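Local coordinates for aluminum resistance protein (Clostridium novyi, PDB 3I16) that probably cleaves carbon-sulfur bonds as a pyridoxal-5'-phosphate-dependent lyase of the methionine gamma-lyase family, at residues Val93-Val98 / Arg288-Gly293; Thr117-Cys122 / Lys169-Asp174; Asp159-Leu164 / Ile196-Ser201. All blocks are in the same frame, centred on the assembly; numbering follows the deposited sequence. Where two conformers were deposited one is given.

Contact 1 of 3, residues Val93-Val98 / Arg288-Gly293. With EDO (1,2-ethanediol), chain M.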
# COMPACT_ATOMS: atom_id res chain seq x y z
N VAL B 93 2.15 -19.59 4.00
CA VAL B 93 2.96 -18.37 3.94
C VAL B 93 1.98 -17.23 4.10
O VAL B 93 1.09 -17.03 3.26
CB VAL B 93 3.73 -18.28 2.62
CG1 VAL B 93 4.70 -17.08 2.64
CG2 VAL B 93 4.50 -19.60 2.36
N ARG B 94 2.13 -16.51 5.20
CA ARG B 94 1.19 -15.47 5.55
C ARG B 94 1.80 -14.23 6.19
O ARG B 94 2.67 -14.33 7.06
CB ARG B 94 0.18 -16.05 6.52
CG ARG B 94 -0.80 -17.11 5.92
CD ARG B 94 -1.74 -16.51 4.90
NE ARG B 94 -2.76 -17.45 4.42
CZ ARG B 94 -2.56 -18.39 3.50
NH1 ARG B 94 -1.38 -18.57 2.93
NH2 ARG B 94 -3.58 -19.17 3.15
N PRO B 95 1.33 -13.03 5.77
CA PRO B 95 1.77 -11.79 6.42
C PRO B 95 1.23 -11.65 7.85
O PRO B 95 1.78 -10.87 8.68
CB PRO B 95 1.18 -10.70 5.52
CG PRO B 95 0.05 -11.33 4.80
CD PRO B 95 0.43 -12.78 4.64
N HIS B 96 0.19 -12.44 8.14
CA HIS B 96 -0.53 -12.45 9.40
C HIS B 96 0.31 -12.96 10.60
O HIS B 96 -0.07 -12.68 11.74
CB HIS B 96 -1.83 -13.28 9.25
CG HIS B 96 -2.73 -12.80 8.14
ND1 HIS B 96 -2.42 -12.94 6.81
CD2 HIS B 96 -3.95 -12.20 8.18
CE1 HIS B 96 -3.38 -12.42 6.07
NE2 HIS B 96 -4.33 -11.97 6.88
N PHE B 97 1.39 -13.73 10.37
CA PHE B 97 2.25 -14.19 11.48
C PHE B 97 3.06 -12.97 11.89
O PHE B 97 3.70 -12.34 11.06
CB PHE B 97 3.23 -15.31 11.13
CG PHE B 97 2.60 -16.64 10.84
CD1 PHE B 97 2.08 -17.42 11.87
CD2 PHE B 97 2.60 -17.15 9.55
CE1 PHE B 97 1.52 -18.65 11.60
CE2 PHE B 97 2.02 -18.39 9.27
CZ PHE B 97 1.50 -19.14 10.29
N VAL B 98 3.04 -12.64 13.18
CA VAL B 98 3.65 -11.40 13.65
C VAL B 98 5.18 -11.46 13.77
O VAL B 98 5.84 -10.42 13.78
CB VAL B 98 2.95 -10.87 14.96
CG1 VAL B 98 1.46 -10.61 14.70
CG2 VAL B 98 3.15 -11.81 16.16
N ARG B 288 3.52 -9.31 -3.71
CA ARG B 288 4.61 -9.21 -4.68
C ARG B 288 5.99 -9.19 -3.99
O ARG B 288 6.93 -9.81 -4.47
CB ARG B 288 4.48 -8.02 -5.61
CG ARG B 288 5.51 -8.04 -6.72
CD ARG B 288 5.40 -6.86 -7.67
NE ARG B 288 5.85 -5.63 -7.02
CZ ARG B 288 5.11 -4.53 -6.81
NH1 ARG B 288 3.86 -4.41 -7.25
NH2 ARG B 288 5.68 -3.50 -6.18
N SER B 289 6.11 -8.48 -2.88
CA SER B 289 7.38 -8.38 -2.17
C SER B 289 7.76 -9.72 -1.55
O SER B 289 8.96 -10.00 -1.32
CB SER B 289 7.32 -7.28 -1.09
OG SER B 289 6.45 -7.65 -0.04
N MSE B 290 6.76 -10.55 -1.24
CA MSE B 290 7.05 -11.88 -0.69
C MSE B 290 7.60 -12.81 -1.76
O MSE B 290 8.55 -13.57 -1.51
CB MSE B 290 5.85 -12.49 -0.01
CG MSE B 290 5.65 -11.95 1.38
SE MSE B 290 4.12 -12.75 2.17
CE MSE B 290 2.75 -11.51 1.53
N TYR B 291 7.02 -12.75 -2.96
CA TYR B 291 7.53 -13.53 -4.10
C TYR B 291 8.95 -13.04 -4.44
O TYR B 291 9.91 -13.84 -4.57
CB TYR B 291 6.68 -13.33 -5.36
CG TYR B 291 5.39 -14.14 -5.47
CD1 TYR B 291 5.43 -15.48 -5.83
CD2 TYR B 291 4.14 -13.55 -5.31
CE1 TYR B 291 4.27 -16.22 -5.97
CE2 TYR B 291 2.96 -14.29 -5.44
CZ TYR B 291 3.04 -15.64 -5.78
OH TYR B 291 1.90 -16.41 -5.95
N GLN B 292 9.08 -11.73 -4.60
CA GLN B 292 10.37 -11.17 -4.99
C GLN B 292 11.47 -11.47 -3.96
O GLN B 292 12.61 -11.77 -4.33
CB GLN B 292 10.27 -9.68 -5.28
CG GLN B 292 11.48 -9.20 -6.08
CD GLN B 292 11.41 -7.77 -6.54
OE1 GLN B 292 10.46 -7.05 -6.24
NE2 GLN B 292 12.43 -7.35 -7.29
N GLY B 293 11.11 -11.41 -2.68
CA GLY B 293 12.02 -11.72 -1.59
C GLY B 293 12.50 -13.16 -1.61
O GLY B 293 13.68 -13.42 -1.42
C1 EDO M . 9.36 -4.17 -4.37
O1 EDO M . 8.56 -3.33 -5.22
C2 EDO M . 8.68 -5.50 -4.06
O2 EDO M . 8.30 -6.16 -5.26
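The backbones come closest at P95 and M290, with CA atoms 8.9 Å apart, where the chain leaves strand 90-94 through a type I turn (R94 to F97) beside helix 287-318. M290, a selenomethionine, points from the helix toward the strand end and touches both V93 and P95. It has two deposited conformers, so distances are less certain. Its chain runs straight to SE and then bends (chi3 -88°), which swings CE to P95. There CE meets CD of the P95 ring at 4.1 Å, the two side chains crossing at about a right angle. SE lies 4.4 Å from V93 CG1. The contact is apolar and buried. Strand 90-94 is outermost within this chain in the seven-stranded mixed sheet, whose strand order is that of the large domain of fold-type I PLP enzymes. The contact thus joins this edge strand to a long helix. R94 NH1 donates to V93 O at 2.9 Å, from above the carbonyl plane, and forms a salt bridge with D79. F284 of a neighbouring subunit packs on P95. R288 holds an ethanediol, probably from the crystallisation liquor, through NE to O2 (3.1 Å) and NH2 to O1 (3.0 Å, nearly straight, 170°).

Contact 2 of 3, residues Thr117-Cys122 / Lys169-Asp174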
# COMPACT_ATOMS: atom_id res chain seq x y z
N THR B 117 2.51 -35.15 24.50
CA THR B 117 3.74 -34.62 25.06
C THR B 117 4.64 -34.26 23.90
O THR B 117 4.73 -35.04 22.93
CB THR B 117 4.44 -35.68 25.93
OG1 THR B 117 3.58 -36.04 27.00
CG2 THR B 117 5.78 -35.17 26.49
N MSE B 118 5.32 -33.12 24.00
CA MSE B 118 6.31 -32.73 22.99
C MSE B 118 7.67 -32.93 23.63
O MSE B 118 7.82 -32.81 24.86
CB MSE B 118 6.13 -31.28 22.52
CG MSE B 118 6.46 -30.22 23.56
SE MSE B 118 6.41 -28.42 22.85
CE MSE B 118 7.95 -28.46 21.76
N LEU B 119 8.66 -33.20 22.78
CA LEU B 119 10.03 -33.43 23.22
C LEU B 119 11.02 -32.57 22.43
O LEU B 119 11.21 -32.78 21.23
CB LEU B 119 10.41 -34.91 23.05
CG LEU B 119 11.83 -35.31 23.46
CD1 LEU B 119 12.09 -35.10 24.98
CD2 LEU B 119 12.15 -36.76 23.03
N SER B 120 11.66 -31.63 23.11
CA SER B 120 12.70 -30.81 22.50
C SER B 120 14.00 -31.54 22.65
O SER B 120 14.40 -31.87 23.77
CB SER B 120 12.78 -29.44 23.17
OG SER B 120 11.65 -28.71 22.77
N VAL B 121 14.68 -31.78 21.53
CA VAL B 121 15.89 -32.59 21.51
C VAL B 121 17.21 -31.81 21.38
O VAL B 121 18.29 -32.42 21.43
CB VAL B 121 15.77 -33.71 20.43
CG1 VAL B 121 14.57 -34.61 20.78
CG2 VAL B 121 15.62 -33.13 19.03
N CYS B 122 17.13 -30.49 21.27
CA CYS B 122 18.32 -29.63 21.20
C CYS B 122 18.51 -28.82 22.47
O CYS B 122 19.00 -27.69 22.43
CB CYS B 122 18.26 -28.71 19.98
SG CYS B 122 18.13 -29.69 18.45
N LYS B 169 15.75 -43.51 24.34
CA LYS B 169 15.31 -43.92 25.69
C LYS B 169 14.09 -43.14 26.17
O LYS B 169 13.18 -43.70 26.77
CB LYS B 169 16.44 -43.75 26.70
CG LYS B 169 16.05 -44.02 28.17
CD LYS B 169 17.25 -43.82 29.10
CE LYS B 169 16.96 -44.24 30.54
NZ LYS B 169 15.75 -43.56 31.09
N VAL B 170 14.08 -41.84 25.93
CA VAL B 170 12.95 -41.00 26.37
C VAL B 170 11.68 -41.35 25.59
O VAL B 170 10.61 -41.51 26.18
CB VAL B 170 13.32 -39.51 26.32
CG1 VAL B 170 12.08 -38.63 26.55
CG2 VAL B 170 14.45 -39.24 27.35
N LEU B 171 11.82 -41.50 24.27
CA LEU B 171 10.70 -41.91 23.41
C LEU B 171 10.16 -43.31 23.73
O LEU B 171 8.94 -43.52 23.78
CB LEU B 171 11.11 -41.87 21.93
CG LEU B 171 11.37 -40.49 21.32
CD1 LEU B 171 11.91 -40.67 19.88
CD2 LEU B 171 10.11 -39.60 21.35
N LYS B 172 11.05 -44.28 23.93
CA LYS B 172 10.61 -45.61 24.27
C LYS B 172 9.86 -45.61 25.61
O LYS B 172 8.85 -46.30 25.75
CB LYS B 172 11.77 -46.61 24.28
CG LYS B 172 12.28 -46.97 22.89
CD LYS B 172 13.24 -48.16 22.89
CE LYS B 172 14.53 -47.87 23.61
NZ LYS B 172 15.56 -48.95 23.44
N GLU B 173 10.31 -44.79 26.56
CA GLU B 173 9.71 -44.74 27.89
C GLU B 173 8.47 -43.87 28.01
O GLU B 173 7.82 -43.88 29.04
CB GLU B 173 10.75 -44.33 28.93
CG GLU B 173 11.80 -45.41 29.13
CD GLU B 173 12.83 -45.07 30.18
OE1 GLU B 173 12.83 -43.91 30.64
OE2 GLU B 173 13.63 -45.97 30.54
N ASP B 174 8.10 -43.14 26.96
CA ASP B 174 6.93 -42.28 27.03
C ASP B 174 6.22 -42.29 25.70
O ASP B 174 6.56 -41.54 24.79
CB ASP B 174 7.34 -40.86 27.46
CG ASP B 174 6.15 -39.96 27.73
OD1 ASP B 174 5.02 -40.36 27.42
OD2 ASP B 174 6.36 -38.83 28.24
O HOH W 1 4.73 -36.83 29.39
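The flat group facing the strand is the carboxylate of D174, which brings OD2 to the side chain of T117. OD2 is 4.1 Å from T117 CG2, too far for more than loose contact. A water joins the polar ends instead: it donates to D174 OD2 at 2.8 Å and lies 2.8 Å from T117 OG1. K152 forms a salt bridge with OD2, and S176 OG is hydrogen-bonded to both D174 OD1 and T117 OG1. The carboxylate is therefore gripped at both oxygens. A second carboxylate, that of E173, is met by K169 NZ on the syn side of OE1 at 3.0 Å, 34° out of its plane. This salt bridge spans one helical turn.

Helix 164-173 is the helix of a beta-alpha-beta crossover. It links strand 150-153 to strand 177-183, and the parallel strand 117-120 lies between those two in the sheet. L119 of this middle strand points toward the helix. Its CG lies opposite the backbone N (chi1 179°), which sends the fork at the helix. CD1 meets V170 CG1 at 3.9 Å. CD2 touches both L171 CD2, also at 3.9 Å, and V170 CG1, at 4.0 Å. The CB of L171 points neither at the strand nor away from it, but its CD2 reaches L119. L171 also packs on I177 of the next strand and on V206 and I209 of helix 196-209.

Contact 3 of 3, residues Asp159-Leu164 / Ile196-Ser201. With EDO (1,2-ethanediol), chain N.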
# COMPACT_ATOMS: atom_id res chain seq x y z
N ASP B 159 29.63 -32.24 23.48
CA ASP B 159 30.25 -31.82 22.22
C ASP B 159 29.31 -31.07 21.28
O ASP B 159 29.71 -30.73 20.17
CB ASP B 159 30.87 -33.02 21.49
CG ASP B 159 29.85 -34.04 21.00
OD1 ASP B 159 28.62 -33.79 21.10
OD2 ASP B 159 30.28 -35.10 20.51
N GLY B 160 28.08 -30.81 21.70
CA GLY B 160 27.12 -30.08 20.85
C GLY B 160 26.29 -30.97 19.91
O GLY B 160 25.39 -30.47 19.23
N LYS B 161 26.58 -32.27 19.87
CA LYS B 161 25.87 -33.18 18.97
C LYS B 161 24.59 -33.74 19.59
O LYS B 161 24.45 -33.80 20.82
CB LYS B 161 26.77 -34.35 18.58
CG LYS B 161 28.07 -33.94 17.89
CD LYS B 161 27.83 -33.28 16.53
CE LYS B 161 29.16 -32.84 15.88
NZ LYS B 161 28.98 -32.34 14.49
N PRO B 162 23.64 -34.17 18.75
CA PRO B 162 22.41 -34.77 19.31
C PRO B 162 22.70 -36.02 20.11
O PRO B 162 23.58 -36.81 19.71
CB PRO B 162 21.60 -35.13 18.07
CG PRO B 162 22.10 -34.19 16.99
CD PRO B 162 23.54 -33.95 17.30
N ASN B 163 22.02 -36.19 21.25
CA ASN B 163 22.19 -37.37 22.08
C ASN B 163 21.12 -38.39 21.67
O ASN B 163 20.08 -38.54 22.33
CB ASN B 163 22.06 -37.02 23.57
CG ASN B 163 22.43 -38.18 24.46
OD1 ASN B 163 22.57 -39.32 24.00
ND2 ASN B 163 22.58 -37.92 25.75
N LEU B 164 21.42 -39.11 20.60
CA LEU B 164 20.49 -40.04 20.01
C LEU B 164 20.08 -41.15 20.98
O LEU B 164 18.91 -41.48 21.07
CB LEU B 164 21.04 -40.62 18.71
CG LEU B 164 21.40 -39.64 17.58
CD1 LEU B 164 21.97 -40.43 16.37
CD2 LEU B 164 20.21 -38.77 17.14
N ILE B 196 22.24 -30.17 8.26
CA ILE B 196 21.18 -31.00 7.68
C ILE B 196 21.41 -32.48 7.99
O ILE B 196 20.43 -33.22 8.22
CB ILE B 196 21.06 -30.79 6.14
CG1 ILE B 196 20.57 -29.37 5.82
CG2 ILE B 196 20.17 -31.90 5.50
CD1 ILE B 196 19.14 -29.01 6.32
N GLU B 197 22.67 -32.93 7.99
CA GLU B 197 22.99 -34.34 8.32
C GLU B 197 22.66 -34.67 9.78
O GLU B 197 22.24 -35.79 10.07
CB GLU B 197 24.45 -34.71 8.01
CG GLU B 197 25.48 -34.04 8.93
CD GLU B 197 26.90 -34.52 8.71
OE1 GLU B 197 27.22 -35.01 7.61
OE2 GLU B 197 27.71 -34.39 9.67
N ASP B 198 22.84 -33.70 10.68
CA ASP B 198 22.50 -33.89 12.10
C ASP B 198 20.99 -33.97 12.24
O ASP B 198 20.47 -34.74 13.03
CB ASP B 198 22.99 -32.73 12.98
CG ASP B 198 24.53 -32.51 12.92
OD1 ASP B 198 25.30 -33.48 12.98
OD2 ASP B 198 24.96 -31.34 12.84
N ILE B 199 20.27 -33.16 11.47
CA ILE B 199 18.82 -33.17 11.50
C ILE B 199 18.31 -34.51 10.99
O ILE B 199 17.42 -35.10 11.60
CB ILE B 199 18.22 -31.99 10.71
CG1 ILE B 199 18.52 -30.68 11.45
CG2 ILE B 199 16.70 -32.20 10.54
CD1 ILE B 199 18.25 -29.38 10.67
N LYS B 200 18.91 -35.01 9.90
CA LYS B 200 18.56 -36.32 9.37
C LYS B 200 18.78 -37.40 10.43
O LYS B 200 17.94 -38.27 10.61
CB LYS B 200 19.40 -36.67 8.14
CG LYS B 200 18.99 -38.02 7.49
CD LYS B 200 19.84 -38.33 6.27
CE LYS B 200 19.27 -39.52 5.47
NZ LYS B 200 19.04 -40.74 6.27
N SER B 201 19.91 -37.37 11.13
CA SER B 201 20.17 -38.41 12.12
C SER B 201 19.10 -38.40 13.22
O SER B 201 18.72 -39.45 13.68
CB SER B 201 21.59 -38.30 12.70
OG SER B 201 21.66 -37.21 13.58
C1 EDO N . 26.21 -29.56 15.51
O1 EDO N . 27.32 -29.87 16.35
C2 EDO N . 26.74 -29.20 14.13
O2 EDO N . 27.40 -30.32 13.54
O HOH W 2 27.90 -33.54 12.45
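Charged groups of K161 and D198 face each other, but NZ and OD1 are 4.1 Å apart, too far for a salt bridge. Bridging groups link them. A water accepts from K161 NZ at 2.6 Å and donates to D198 OD1 at 2.7 Å; it also donates to E197 OE2. An ethanediol does the same at the other oxygen: its O2 takes a bond from K161 NZ (2.7 Å) and gives one to D198 OD2 (2.7 Å). D198 OD2 also accepts from the backbone N of L195. The bend at chi2 (-65°) turns the K161 chain so that NZ reaches the water and the diol. The backbone N of K161 is held by D159 OD1 in an Asx turn.

The remaining contacts are van der Waals. The P162 ring puts CG 4.4 Å from D198 CB. L164 lays CD2 over the S201 backbone, 3.8 Å from S201 O. S201 OG folds back on its own helix and donates to D198 O at 2.8 Å.

This places the loop before helix 164-173, and that helix's first residue, against the first turns of helix 196-209. K161 also touches a crystal neighbour. Without the diol, which is probably from the crystallisation liquor, K161 and D198 would be linked through the water and by a longer-range attraction of opposite charges.

Contacts 1 and 2 reach the same mixed sheet far from each other, with centres 34 Å apart and nearest atoms about 16 Å apart. Contact 1 involves a strand that is outermost within this chain; contact 2 uses the strand next to the other outermost one. Contacts 2 and 3 are neighbours, their centres 15 Å and their nearest atoms about 5 Å apart. Their segments alternate along the chain, and both use helix 164-173 or its start. Both are nested in the loop closed by contact 1. None lies at the PLP pocket. The P95 side chain of contact 1 is about 14 Å from a bound PLP, and its segment leads directly into pocket residues N99, G100 and T101.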